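Local coordinates for protein guanine deaminase (Escherichia coli, PDB 6OHB) that catalyses the zinc-dependent hydrolytic deamination of guanine to xanthine and ammonia in purine degradation, at residues S30-I35 and V407-K412; Y204-R209 and R224-Y229; G257-Y262 and G266-N271. One frame throughout, in Å; residues are numbered along the deposited sequence.

Contact 1 closes a long loop. It joins strand 32-35, early in the chain, to the start of helix 409-419 near the C terminus, with 371 residues between its segments. Contacts 2 and 3 both lie within that span and follow each other in series. Contact 2 closes a short span, with 14 residues between its segments, and packs helix 216-228 on barrel strand 203-208. Contact 3 bridges three residues and ends helix 258-264 before strand 272-274. Contacts 2 and 3 have centres about 12 Å apart and touch where the side chain of Lys226 meets Leu267 and Gly266. Contact 1 stands well apart, about 40 Å from contact 2 and 37 Å from contact 3, centre to centre.

Contact 1: residues S30-I35 and V407-K412; sequences SALRFI and VSLVDK
Phe34 on strand 32-35 and Leu409 in the first turn of helix 409-419 are the nearest backbone pair, with their CA atoms 8.9 Å apart. Side chains alone bridge this gap, and no hydrogen bond crosses it. Leu409 carries the contact from the helix side. Its CG lies anti to the backbone N (chi1 176°), and the two methyls are presented to the strand. Leu32 and Phe34 answer from alternate positions on one face of the strand, while Arg33 between them points away. Leu32 and Leu409 meet tip to tip, with Leu32 CD2 3.6 Å from Leu409 CD2. The same Leu409 methyl also packs against the base of the aromatic side chain, where Leu409 CD2 is 3.9 Å from Phe34 CB. The other methyl, Leu409 CD1, lies over one face of the Phe34 ring. One leucine fork therefore covers both strand residues, in a small apolar patch near the surface.

The helix start is fixed by its own cap. Ser408 is the N-cap residue, and its OG accepts a bond from Asp411 N at 3.1 Å, with an N-H...O angle of 155°. The backbone bond from Lys412 N to Ser408 O, 3.2 Å long, begins the helical pattern. Leu409 is the residue right after the N-cap.

Strand 32-35 pairs antiparallel with strand 14-18, and Arg33 forms a salt bridge to Asp17 there. Ile16 of that strand touches both Leu32 and Leu409. Tyr357 of helix 356-363 touches them too, so the apolar patch continues between the strands and that helix. Beyond the helix start, Ser408 and Val410 pack on Tyr94 of the second subunit, which places this region beside the dimer interface.

Contact 2: residues Y204-R209 and R224-Y229; sequences YAITPR and RLKEEY
Ile206 turns its CG1 anti to the carbonyl carbon (chi1 -62°), which sends CD1 from the strand into the helix backbone around Lys226. Ile206 CD1 ends 3.6 Å from Lys226 N and equally close to Lys226 CA. The methyl thus presses on the main chain of the helix. Leu225 comes in from the neighbouring position and crosses the isoleucine at an angle, with its CB 4.1 Å from Ile206 CD1. Lys226 adds its aliphatic part. Its chain bends at chi2 and again at chi4, and CD packs 3.9 Å from Ile206 CD1 while the amino end leads away.

No hydrogen bond crosses between the two segments. Arg224 NE reaches Glu228 OE2 one helical turn on, in a 3.1 Å salt bridge. Tyr186 of helix 182-196 meets both residues, by a cation-pi contact with Arg224 and a hydrogen bond to Glu228 OE1. In the strand, Thr207 OG1 donates to Ala205 O at 2.6 Å, from above the carbonyl plane.

Further along the chain, Arg209 probably binds substrate. Its backbone O accepts from ND1 of His237, a zinc ligand, which probably helps to orient that ligand. Strand 203-208, helix 216-228 and strand 233-238 form a beta-alpha-beta unit. Packing of a strand isoleucine against the covering helix in this way belongs to the TIM-barrel fold of amidohydrolases.

Contact 3: residues G257-Y262 and G266-N271; sequences GYLDVY and GLTGKN
A Schellman motif ends helix 258-264, and Tyr262 and Leu267 form its six-to-one backbone bond. Leu267 N donates to Tyr262 O at 3.0 Å, with an N-H...O angle of 159°. The companion bond runs from Gly266 N to His263 O. Gly266, the C-prime residue, has the positive phi (56°) that lets the chain turn back.

Leu267 follows its own amide onto the same carbonyl, with its CB 3.5 Å from Tyr262 O. Its CD1 sits 4.4 Å from Tyr262 CD1, approaching the ring obliquely. Thr268 takes the next place. Its first torsion (chi1 65°) puts CG2 anti to the carbonyl carbon, and the Thr268 and Leu259 side chains cross at an angle, with Thr268 CG2 3.9 Å from Leu259 CD1. Thr268 OG1 is hydrogen-bonded to His263 ND1, which ties the loop to the helix end.

The hydroxyl end of Tyr262 leads away from 266-271. Its OH bonds to the backbone O of His237, a zinc ligand, and its side chain packs on Phe210 and Leu238, which probably bind substrate. The hydrophobic pairing next to the glycine turn is that of a Schellman C-cap, here with the Tyr262 side chain about 11 Å from the zinc ion.

Contact 1: residues S30-I35 and V407-K412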
ATOM      1  N   SER A  30       6.800 -25.570 -10.950  1.00 42.65           N
ATOM      2  CA  SER A  30       7.262 -26.481 -11.990  1.00 54.06           C
ATOM      3  C   SER A  30       7.365 -25.811 -13.356  1.00 53.25           C
ATOM      4  O   SER A  30       8.145 -26.267 -14.198  1.00 48.60           O
ATOM      5  CB  SER A  30       6.328 -27.686 -12.078  1.00 46.53           C
ATOM      6  OG  SER A  30       5.165 -27.366 -12.828  1.00 57.17           O
ATOM      7  N   ALA A  31       6.598 -24.747 -13.595  1.00 48.33           N
ATOM      8  CA  ALA A  31       6.574 -24.067 -14.881  1.00 40.82           C
ATOM      9  C   ALA A  31       7.309 -22.734 -14.862  1.00 46.99           C
ATOM     10  O   ALA A  31       7.260 -21.998 -15.854  1.00 48.37           O
ATOM     11  CB  ALA A  31       5.129 -23.852 -15.330  1.00 39.22           C
ATOM     12  N   LEU A  32       7.976 -22.399 -13.763  1.00 42.94           N
ATOM     13  CA  LEU A  32       8.633 -21.105 -13.637  1.00 46.24           C
ATOM     14  C   LEU A  32      10.067 -21.221 -14.132  1.00 48.78           C
ATOM     15  O   LEU A  32      10.862 -21.990 -13.581  1.00 51.79           O
ATOM     16  CB  LEU A  32       8.606 -20.603 -12.195  1.00 45.45           C
ATOM     17  CG  LEU A  32       9.056 -19.144 -12.110  1.00 45.08           C
ATOM     18  CD1 LEU A  32       7.854 -18.239 -11.982  1.00 46.65           C
ATOM     19  CD2 LEU A  32      10.023 -18.931 -10.963  1.00 54.33           C
ATOM     20  N   ARG A  33      10.392 -20.460 -15.168  1.00 42.04           N
ATOM     21  CA  ARG A  33      11.720 -20.431 -15.752  1.00 37.57           C
ATOM     22  C   ARG A  33      12.401 -19.130 -15.356  1.00 40.27           C
ATOM     23  O   ARG A  33      11.861 -18.038 -15.592  1.00 40.51           O
ATOM     24  CB  ARG A  33      11.648 -20.558 -17.271  1.00 37.30           C
ATOM     25  CG  ARG A  33      12.995 -20.442 -17.954  1.00 40.97           C
ATOM     26  CD  ARG A  33      12.859 -20.634 -19.449  1.00 45.49           C
ATOM     27  NE  ARG A  33      11.783 -19.821 -20.003  1.00 44.55           N
ATOM     28  CZ  ARG A  33      11.394 -19.867 -21.271  1.00 40.18           C
ATOM     29  NH1 ARG A  33      11.993 -20.691 -22.123  1.00 46.96           N
ATOM     30  NH2 ARG A  33      10.405 -19.092 -21.691  1.00 41.47           N
ATOM     31  N   PHE A  34      13.581 -19.256 -14.756  1.00 42.85           N
ATOM     32  CA  PHE A  34      14.452 -18.137 -14.426  1.00 40.98           C
ATOM     33  C   PHE A  34      15.783 -18.348 -15.133  1.00 38.70           C
ATOM     34  O   PHE A  34      16.479 -19.333 -14.868  1.00 39.37           O
ATOM     35  CB  PHE A  34      14.649 -18.028 -12.913  1.00 41.34           C
ATOM     36  CG  PHE A  34      15.663 -16.997 -12.504  1.00 45.66           C
ATOM     37  CD1 PHE A  34      15.421 -15.647 -12.705  1.00 42.02           C
ATOM     38  CD2 PHE A  34      16.860 -17.379 -11.919  1.00 48.17           C
ATOM     39  CE1 PHE A  34      16.354 -14.697 -12.328  1.00 44.45           C
ATOM     40  CE2 PHE A  34      17.799 -16.434 -11.542  1.00 50.29           C
ATOM     41  CZ  PHE A  34      17.544 -15.091 -11.745  1.00 45.03           C
ATOM     42  N   ILE A  35      16.133 -17.430 -16.029  1.00 45.41           N
ATOM     43  CA  ILE A  35      17.404 -17.465 -16.749  1.00 41.87           C
ATOM     44  C   ILE A  35      18.242 -16.288 -16.269  1.00 41.96           C
ATOM     45  O   ILE A  35      17.891 -15.130 -16.515  1.00 41.23           O
ATOM     46  CB  ILE A  35      17.203 -17.401 -18.269  1.00 43.40           C
ATOM     47  CG1 ILE A  35      16.249 -18.504 -18.741  1.00 48.06           C
ATOM     48  CG2 ILE A  35      18.547 -17.487 -18.979  1.00 44.03           C
ATOM     49  CD1 ILE A  35      16.870 -19.887 -18.791  1.00 49.30           C
ATOM     50  N   VAL A 407      17.662 -14.921  -0.071  1.00 50.63           N
ATOM     51  CA  VAL A 407      18.454 -15.996  -0.655  1.00 61.88           C
ATOM     52  C   VAL A 407      17.696 -16.724  -1.759  1.00 52.18           C
ATOM     53  O   VAL A 407      18.280 -17.060  -2.790  1.00 66.02           O
ATOM     54  CB  VAL A 407      18.920 -16.978   0.441  1.00 62.90           C
ATOM     55  CG1 VAL A 407      20.152 -16.426   1.148  1.00 61.11           C
ATOM     56  CG2 VAL A 407      17.799 -17.253   1.438  1.00 56.25           C
ATOM     57  N   SER A 408      16.400 -16.952  -1.577  1.00 53.40           N
ATOM     58  CA  SER A 408      15.599 -17.667  -2.560  1.00 54.21           C
ATOM     59  C   SER A 408      14.953 -16.701  -3.553  1.00 52.63           C
ATOM     60  O   SER A 408      14.822 -15.500  -3.302  1.00 53.75           O
ATOM     61  CB  SER A 408      14.530 -18.505  -1.865  1.00 49.60           C
ATOM     62  OG  SER A 408      13.440 -17.695  -1.482  1.00 58.07           O
ATOM     63  N   LEU A 409      14.562 -17.252  -4.707  1.00 51.42           N
ATOM     64  CA  LEU A 409      13.903 -16.456  -5.740  1.00 45.32           C
ATOM     65  C   LEU A 409      12.528 -15.983  -5.289  1.00 50.75           C
ATOM     66  O   LEU A 409      12.107 -14.871  -5.633  1.00 53.80           O
ATOM     67  CB  LEU A 409      13.800 -17.260  -7.037  1.00 51.52           C
ATOM     68  CG  LEU A 409      13.046 -16.620  -8.207  1.00 56.25           C
ATOM     69  CD1 LEU A 409      13.669 -15.283  -8.604  1.00 45.72           C
ATOM     70  CD2 LEU A 409      13.021 -17.565  -9.398  1.00 53.48           C
ATOM     71  N   VAL A 410      11.804 -16.819  -4.534  1.00 47.55           N
ATOM     72  CA  VAL A 410      10.498 -16.401  -4.028  1.00 51.41           C
ATOM     73  C   VAL A 410      10.655 -15.211  -3.093  1.00 51.63           C
ATOM     74  O   VAL A 410       9.809 -14.309  -3.066  1.00 47.21           O
ATOM     75  CB  VAL A 410       9.766 -17.572  -3.338  1.00 59.72           C
ATOM     76  CG1 VAL A 410       9.792 -18.803  -4.203  1.00 56.16           C
ATOM     77  CG2 VAL A 410      10.347 -17.876  -1.959  1.00 64.67           C
ATOM     78  N   ASP A 411      11.744 -15.184  -2.322  1.00 49.62           N
ATOM     79  CA  ASP A 411      12.025 -14.042  -1.464  1.00 49.85           C
ATOM     80  C   ASP A 411      12.234 -12.774  -2.285  1.00 49.18           C
ATOM     81  O   ASP A 411      11.751 -11.700  -1.912  1.00 44.82           O
ATOM     82  CB  ASP A 411      13.246 -14.333  -0.591  1.00 52.80           C
ATOM     83  CG  ASP A 411      12.892 -15.085   0.683  1.00 59.28           C
ATOM     84  OD1 ASP A 411      11.695 -15.353   0.907  1.00 57.61           O
ATOM     85  OD2 ASP A 411      13.815 -15.398   1.466  1.00 66.92           O
ATOM     86  N   LYS A 412      12.958 -12.878  -3.404  1.00 45.65           N
ATOM     87  CA  LYS A 412      13.193 -11.705  -4.245  1.00 45.23           C
ATOM     88  C   LYS A 412      11.897 -11.213  -4.889  1.00 40.69           C
ATOM     89  O   LYS A 412      11.635 -10.002  -4.933  1.00 46.17           O
ATOM     90  CB  LYS A 412      14.264 -12.027  -5.288  1.00 49.61           C
ATOM     91  CG  LYS A 412      15.612 -12.404  -4.660  1.00 53.57           C
ATOM     92  CD  LYS A 412      16.654 -12.796  -5.698  1.00 53.60           C
ATOM     93  CE  LYS A 412      17.973 -13.218  -5.045  1.00 56.97           C
ATOM     94  NZ  LYS A 412      18.709 -12.092  -4.388  1.00 49.79           N
TER

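Contact 2: residues Y204-R209 and R224-Y229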
ATOM      1  N   TYR A 204     -12.100  -5.211 -28.915  1.00 44.06           N
ATOM      2  CA  TYR A 204     -13.276  -4.544 -28.370  1.00 45.57           C
ATOM      3  C   TYR A 204     -13.990  -5.438 -27.364  1.00 41.34           C
ATOM      4  O   TYR A 204     -14.080  -6.655 -27.547  1.00 45.09           O
ATOM      5  CB  TYR A 204     -14.252  -4.123 -29.476  1.00 45.90           C
ATOM      6  CG  TYR A 204     -15.373  -3.244 -28.954  1.00 47.42           C
ATOM      7  CD1 TYR A 204     -16.518  -3.805 -28.387  1.00 45.76           C
ATOM      8  CD2 TYR A 204     -15.281  -1.862 -29.011  1.00 41.19           C
ATOM      9  CE1 TYR A 204     -17.531  -3.009 -27.897  1.00 50.06           C
ATOM     10  CE2 TYR A 204     -16.292  -1.062 -28.526  1.00 46.13           C
ATOM     11  CZ  TYR A 204     -17.413  -1.641 -27.968  1.00 46.74           C
ATOM     12  OH  TYR A 204     -18.423  -0.851 -27.480  1.00 50.79           O
ATOM     13  N   ALA A 205     -14.515  -4.818 -26.307  1.00 42.51           N
ATOM     14  CA  ALA A 205     -15.298  -5.503 -25.288  1.00 42.64           C
ATOM     15  C   ALA A 205     -16.672  -4.858 -25.188  1.00 45.55           C
ATOM     16  O   ALA A 205     -16.772  -3.642 -25.007  1.00 45.22           O
ATOM     17  CB  ALA A 205     -14.597  -5.459 -23.929  1.00 42.93           C
ATOM     18  N   ILE A 206     -17.724  -5.665 -25.325  1.00 49.14           N
ATOM     19  CA  ILE A 206     -19.074  -5.184 -25.054  1.00 47.54           C
ATOM     20  C   ILE A 206     -19.183  -4.919 -23.561  1.00 49.02           C
ATOM     21  O   ILE A 206     -19.046  -5.835 -22.741  1.00 47.22           O
ATOM     22  CB  ILE A 206     -20.131  -6.192 -25.517  1.00 54.88           C
ATOM     23  CG1 ILE A 206     -20.050  -6.397 -27.029  1.00 55.05           C
ATOM     24  CG2 ILE A 206     -21.518  -5.709 -25.118  1.00 45.35           C
ATOM     25  CD1 ILE A 206     -20.213  -7.835 -27.442  1.00 54.04           C
ATOM     26  N   THR A 207     -19.425  -3.663 -23.197  1.00 44.98           N
ATOM     27  CA  THR A 207     -19.207  -3.189 -21.834  1.00 51.37           C
ATOM     28  C   THR A 207     -20.465  -2.523 -21.294  1.00 56.30           C
ATOM     29  O   THR A 207     -20.604  -1.291 -21.335  1.00 49.89           O
ATOM     30  CB  THR A 207     -18.015  -2.228 -21.788  1.00 51.98           C
ATOM     31  OG1 THR A 207     -16.911  -2.798 -22.501  1.00 49.86           O
ATOM     32  CG2 THR A 207     -17.588  -1.973 -20.374  1.00 49.63           C
ATOM     33  N   PRO A 208     -21.416  -3.311 -20.792  1.00 55.61           N
ATOM     34  CA  PRO A 208     -22.445  -2.738 -19.914  1.00 52.88           C
ATOM     35  C   PRO A 208     -21.841  -2.524 -18.533  1.00 50.23           C
ATOM     36  O   PRO A 208     -21.168  -3.411 -18.001  1.00 48.81           O
ATOM     37  CB  PRO A 208     -23.542  -3.809 -19.899  1.00 52.06           C
ATOM     38  CG  PRO A 208     -22.814  -5.103 -20.202  1.00 51.92           C
ATOM     39  CD  PRO A 208     -21.617  -4.752 -21.044  1.00 45.74           C
ATOM     40  N   ARG A 209     -22.075  -1.341 -17.956  1.00 51.41           N
ATOM     41  CA  ARG A 209     -21.466  -1.022 -16.667  1.00 52.87           C
ATOM     42  C   ARG A 209     -21.821  -2.079 -15.629  1.00 53.94           C
ATOM     43  O   ARG A 209     -20.943  -2.782 -15.113  1.00 58.56           O
ATOM     44  CB  ARG A 209     -21.896   0.370 -16.195  1.00 54.84           C
ATOM     45  CG  ARG A 209     -21.125   0.834 -14.962  1.00 54.13           C
ATOM     46  CD  ARG A 209     -21.520   2.226 -14.511  1.00 56.25           C
ATOM     47  NE  ARG A 209     -21.149   3.260 -15.472  1.00 61.14           N
ATOM     48  CZ  ARG A 209     -20.007   3.938 -15.443  1.00 55.94           C
ATOM     49  NH1 ARG A 209     -19.104   3.694 -14.498  1.00 58.62           N
ATOM     50  NH2 ARG A 209     -19.768   4.864 -16.361  1.00 57.19           N
ATOM     51  N   ARG A 224     -27.394  -9.121 -28.387  1.00 60.44           N
ATOM     52  CA  ARG A 224     -27.369  -9.094 -29.845  1.00 62.14           C
ATOM     53  C   ARG A 224     -25.967  -8.810 -30.367  1.00 61.15           C
ATOM     54  O   ARG A 224     -25.491  -9.473 -31.297  1.00 63.66           O
ATOM     55  CB  ARG A 224     -28.363  -8.049 -30.346  1.00 63.58           C
ATOM     56  CG  ARG A 224     -28.356  -7.808 -31.838  1.00 66.92           C
ATOM     57  CD  ARG A 224     -29.603  -7.034 -32.229  1.00 70.87           C
ATOM     58  NE  ARG A 224     -29.516  -6.478 -33.574  1.00 75.58           N
ATOM     59  CZ  ARG A 224     -30.189  -5.404 -33.974  1.00 77.89           C
ATOM     60  NH1 ARG A 224     -31.001  -4.775 -33.129  1.00 62.63           N
ATOM     61  NH2 ARG A 224     -30.055  -4.960 -35.218  1.00 74.10           N
ATOM     62  N   LEU A 225     -25.293  -7.816 -29.780  1.00 60.85           N
ATOM     63  CA  LEU A 225     -23.930  -7.493 -30.194  1.00 54.95           C
ATOM     64  C   LEU A 225     -23.003  -8.684 -30.006  1.00 53.34           C
ATOM     65  O   LEU A 225     -22.163  -8.968 -30.869  1.00 57.63           O
ATOM     66  CB  LEU A 225     -23.411  -6.284 -29.417  1.00 59.97           C
ATOM     67  CG  LEU A 225     -23.958  -4.931 -29.871  1.00 60.50           C
ATOM     68  CD1 LEU A 225     -23.807  -3.899 -28.771  1.00 52.89           C
ATOM     69  CD2 LEU A 225     -23.274  -4.472 -31.150  1.00 62.01           C
ATOM     70  N   LYS A 226     -23.147  -9.402 -28.889  1.00 49.80           N
ATOM     71  CA  LYS A 226     -22.294 -10.565 -28.662  1.00 52.15           C
ATOM     72  C   LYS A 226     -22.588 -11.678 -29.662  1.00 60.11           C
ATOM     73  O   LYS A 226     -21.670 -12.396 -30.077  1.00 55.63           O
ATOM     74  CB  LYS A 226     -22.463 -11.080 -27.232  1.00 50.40           C
ATOM     75  CG  LYS A 226     -21.447 -12.145 -26.825  1.00 51.56           C
ATOM     76  CD  LYS A 226     -20.026 -11.697 -27.147  1.00 55.51           C
ATOM     77  CE  LYS A 226     -19.013 -12.808 -26.930  1.00 52.33           C
ATOM     78  NZ  LYS A 226     -19.656 -14.128 -26.733  1.00 55.97           N
ATOM     79  N   GLU A 227     -23.852 -11.832 -30.066  1.00 60.72           N
ATOM     80  CA  GLU A 227     -24.192 -12.853 -31.053  1.00 56.15           C
ATOM     81  C   GLU A 227     -23.704 -12.484 -32.450  1.00 57.74           C
ATOM     82  O   GLU A 227     -23.372 -13.372 -33.244  1.00 55.52           O
ATOM     83  CB  GLU A 227     -25.701 -13.092 -31.062  1.00 60.04           C
ATOM     84  CG  GLU A 227     -26.175 -14.038 -29.975  1.00 60.95           C
ATOM     85  CD  GLU A 227     -27.642 -13.859 -29.648  1.00 68.48           C
ATOM     86  OE1 GLU A 227     -28.368 -13.280 -30.482  1.00 71.30           O
ATOM     87  OE2 GLU A 227     -28.068 -14.302 -28.559  1.00 73.94           O
ATOM     88  N   GLU A 228     -23.670 -11.189 -32.778  1.00 58.63           N
ATOM     89  CA  GLU A 228     -23.197 -10.768 -34.094  1.00 54.24           C
ATOM     90  C   GLU A 228     -21.676 -10.764 -34.194  1.00 58.98           C
ATOM     91  O   GLU A 228     -21.131 -10.904 -35.296  1.00 56.46           O
ATOM     92  CB  GLU A 228     -23.734  -9.376 -34.425  1.00 60.28           C
ATOM     93  CG  GLU A 228     -25.204  -9.347 -34.796  1.00 64.72           C
ATOM     94  CD  GLU A 228     -25.732  -7.936 -34.937  1.00 63.43           C
ATOM     95  OE1 GLU A 228     -24.921  -7.015 -35.177  1.00 62.35           O
ATOM     96  OE2 GLU A 228     -26.959  -7.748 -34.814  1.00 70.96           O
ATOM     97  N   TYR A 229     -20.976 -10.603 -33.074  1.00 58.07           N
ATOM     98  CA  TYR A 229     -19.515 -10.559 -33.052  1.00 54.50           C
ATOM     99  C   TYR A 229     -19.021 -11.485 -31.952  1.00 51.92           C
ATOM    100  O   TYR A 229     -18.611 -11.032 -30.876  1.00 55.37           O
ATOM    101  CB  TYR A 229     -19.015  -9.130 -32.862  1.00 52.89           C
ATOM    102  CG  TYR A 229     -19.524  -8.203 -33.932  1.00 52.94           C
ATOM    103  CD1 TYR A 229     -18.887  -8.124 -35.161  1.00 51.68           C
ATOM    104  CD2 TYR A 229     -20.651  -7.421 -33.724  1.00 57.45           C
ATOM    105  CE1 TYR A 229     -19.350  -7.285 -36.149  1.00 59.43           C
ATOM    106  CE2 TYR A 229     -21.123  -6.575 -34.710  1.00 57.26           C
ATOM    107  CZ  TYR A 229     -20.468  -6.512 -35.920  1.00 58.15           C
ATOM    108  OH  TYR A 229     -20.928  -5.675 -36.911  1.00 62.63           O
TER

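Contact 3: residues G257-Y262 and G266-N271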
ATOM      1  N   GLY A 257     -30.774 -14.479  -9.360  1.00 58.37           N
ATOM      2  CA  GLY A 257     -29.634 -13.771  -8.813  1.00 59.59           C
ATOM      3  C   GLY A 257     -28.933 -12.901  -9.843  1.00 61.34           C
ATOM      4  O   GLY A 257     -29.388 -12.716 -10.976  1.00 57.61           O
ATOM      5  N   TYR A 258     -27.779 -12.378  -9.425  1.00 58.02           N
ATOM      6  CA  TYR A 258     -27.058 -11.383 -10.214  1.00 55.61           C
ATOM      7  C   TYR A 258     -26.449 -11.998 -11.474  1.00 57.57           C
ATOM      8  O   TYR A 258     -26.697 -11.530 -12.594  1.00 50.44           O
ATOM      9  CB  TYR A 258     -25.982 -10.740  -9.334  1.00 50.75           C
ATOM     10  CG  TYR A 258     -25.481  -9.376  -9.766  1.00 46.45           C
ATOM     11  CD1 TYR A 258     -25.633  -8.925 -11.071  1.00 46.70           C
ATOM     12  CD2 TYR A 258     -24.823  -8.549  -8.860  1.00 46.64           C
ATOM     13  CE1 TYR A 258     -25.154  -7.681 -11.460  1.00 49.38           C
ATOM     14  CE2 TYR A 258     -24.343  -7.311  -9.236  1.00 49.37           C
ATOM     15  CZ  TYR A 258     -24.509  -6.879 -10.535  1.00 52.47           C
ATOM     16  OH  TYR A 258     -24.031  -5.642 -10.899  1.00 55.38           O
ATOM     17  N   LEU A 259     -25.625 -13.037 -11.312  1.00 55.24           N
ATOM     18  CA  LEU A 259     -24.954 -13.625 -12.469  1.00 49.23           C
ATOM     19  C   LEU A 259     -25.950 -14.190 -13.474  1.00 58.39           C
ATOM     20  O   LEU A 259     -25.675 -14.204 -14.682  1.00 59.10           O
ATOM     21  CB  LEU A 259     -23.980 -14.716 -12.012  1.00 51.06           C
ATOM     22  CG  LEU A 259     -23.296 -15.549 -13.108  1.00 49.94           C
ATOM     23  CD1 LEU A 259     -22.482 -14.678 -14.056  1.00 46.05           C
ATOM     24  CD2 LEU A 259     -22.435 -16.648 -12.508  1.00 48.92           C
ATOM     25  N   ASP A 260     -27.112 -14.646 -13.004  1.00 55.22           N
ATOM     26  CA  ASP A 260     -28.077 -15.233 -13.923  1.00 59.89           C
ATOM     27  C   ASP A 260     -28.698 -14.201 -14.853  1.00 57.40           C
ATOM     28  O   ASP A 260     -29.144 -14.566 -15.945  1.00 61.37           O
ATOM     29  CB  ASP A 260     -29.174 -15.968 -13.157  1.00 61.13           C
ATOM     30  CG  ASP A 260     -30.081 -16.769 -14.075  1.00 72.22           C
ATOM     31  OD1 ASP A 260     -29.671 -17.870 -14.504  1.00 70.52           O
ATOM     32  OD2 ASP A 260     -31.201 -16.293 -14.371  1.00 71.46           O
ATOM     33  N   VAL A 261     -28.712 -12.925 -14.467  1.00 55.98           N
ATOM     34  CA  VAL A 261     -29.160 -11.889 -15.395  1.00 60.90           C
ATOM     35  C   VAL A 261     -28.245 -11.846 -16.612  1.00 60.58           C
ATOM     36  O   VAL A 261     -28.709 -11.803 -17.757  1.00 64.94           O
ATOM     37  CB  VAL A 261     -29.226 -10.522 -14.693  1.00 60.77           C
ATOM     38  CG1 VAL A 261     -29.800  -9.475 -15.642  1.00 57.20           C
ATOM     39  CG2 VAL A 261     -30.046 -10.620 -13.418  1.00 57.95           C
ATOM     40  N   TYR A 262     -26.928 -11.864 -16.379  1.00 52.07           N
ATOM     41  CA  TYR A 262     -25.982 -11.866 -17.489  1.00 56.17           C
ATOM     42  C   TYR A 262     -26.055 -13.171 -18.266  1.00 55.07           C
ATOM     43  O   TYR A 262     -25.976 -13.172 -19.500  1.00 51.13           O
ATOM     44  CB  TYR A 262     -24.559 -11.653 -16.973  1.00 53.60           C
ATOM     45  CG  TYR A 262     -24.323 -10.333 -16.288  1.00 51.99           C
ATOM     46  CD1 TYR A 262     -24.680  -9.134 -16.895  1.00 47.93           C
ATOM     47  CD2 TYR A 262     -23.740 -10.286 -15.031  1.00 50.64           C
ATOM     48  CE1 TYR A 262     -24.462  -7.923 -16.261  1.00 54.32           C
ATOM     49  CE2 TYR A 262     -23.517  -9.083 -14.389  1.00 52.06           C
ATOM     50  CZ  TYR A 262     -23.879  -7.906 -15.006  1.00 52.72           C
ATOM     51  OH  TYR A 262     -23.652  -6.713 -14.360  1.00 54.07           O
ATOM     52  N   GLY A 266     -27.082 -14.333 -22.443  1.00 51.97           N
ATOM     53  CA  GLY A 266     -25.964 -14.887 -23.200  1.00 53.94           C
ATOM     54  C   GLY A 266     -24.680 -14.087 -23.136  1.00 57.20           C
ATOM     55  O   GLY A 266     -23.961 -13.994 -24.139  1.00 48.12           O
ATOM     56  N   LEU A 267     -24.367 -13.508 -21.975  1.00 54.33           N
ATOM     57  CA  LEU A 267     -23.153 -12.720 -21.803  1.00 53.52           C
ATOM     58  C   LEU A 267     -22.129 -13.414 -20.916  1.00 50.81           C
ATOM     59  O   LEU A 267     -21.152 -12.784 -20.499  1.00 54.43           O
ATOM     60  CB  LEU A 267     -23.485 -11.341 -21.232  1.00 59.63           C
ATOM     61  CG  LEU A 267     -24.326 -10.410 -22.105  1.00 52.06           C
ATOM     62  CD1 LEU A 267     -24.775  -9.201 -21.295  1.00 51.44           C
ATOM     63  CD2 LEU A 267     -23.540  -9.976 -23.324  1.00 48.77           C
ATOM     64  N   THR A 268     -22.325 -14.693 -20.623  1.00 51.10           N
ATOM     65  CA  THR A 268     -21.304 -15.509 -19.990  1.00 52.84           C
ATOM     66  C   THR A 268     -20.625 -16.359 -21.057  1.00 49.80           C
ATOM     67  O   THR A 268     -21.165 -16.575 -22.144  1.00 51.71           O
ATOM     68  CB  THR A 268     -21.906 -16.402 -18.906  1.00 55.21           C
ATOM     69  OG1 THR A 268     -22.809 -17.340 -19.507  1.00 58.21           O
ATOM     70  CG2 THR A 268     -22.658 -15.560 -17.882  1.00 54.53           C
ATOM     71  N   GLY A 269     -19.437 -16.851 -20.734  1.00 52.99           N
ATOM     72  CA  GLY A 269     -18.698 -17.695 -21.643  1.00 47.79           C
ATOM     73  C   GLY A 269     -17.263 -17.236 -21.758  1.00 54.90           C
ATOM     74  O   GLY A 269     -16.784 -16.402 -20.982  1.00 49.17           O
ATOM     75  N   LYS A 270     -16.562 -17.791 -22.744  1.00 52.34           N
ATOM     76  CA  LYS A 270     -15.171 -17.422 -22.963  1.00 50.92           C
ATOM     77  C   LYS A 270     -15.059 -15.942 -23.314  1.00 48.45           C
ATOM     78  O   LYS A 270     -15.885 -15.394 -24.051  1.00 46.73           O
ATOM     79  CB  LYS A 270     -14.565 -18.283 -24.075  1.00 55.73           C
ATOM     80  CG  LYS A 270     -14.288 -19.724 -23.665  1.00 58.55           C
ATOM     81  N   ASN A 271     -14.016 -15.302 -22.779  1.00 44.52           N
ATOM     82  CA  ASN A 271     -13.758 -13.871 -22.963  1.00 50.59           C
ATOM     83  C   ASN A 271     -14.894 -13.008 -22.412  1.00 49.89           C
ATOM     84  O   ASN A 271     -15.186 -11.920 -22.927  1.00 43.32           O
ATOM     85  CB  ASN A 271     -13.479 -13.543 -24.431  1.00 45.23           C
ATOM     86  CG  ASN A 271     -12.272 -14.292 -24.966  1.00 56.41           C
ATOM     87  OD1 ASN A 271     -11.487 -14.858 -24.198  1.00 51.63           O
ATOM     88  ND2 ASN A 271     -12.115 -14.299 -26.285  1.00 49.73           N
TER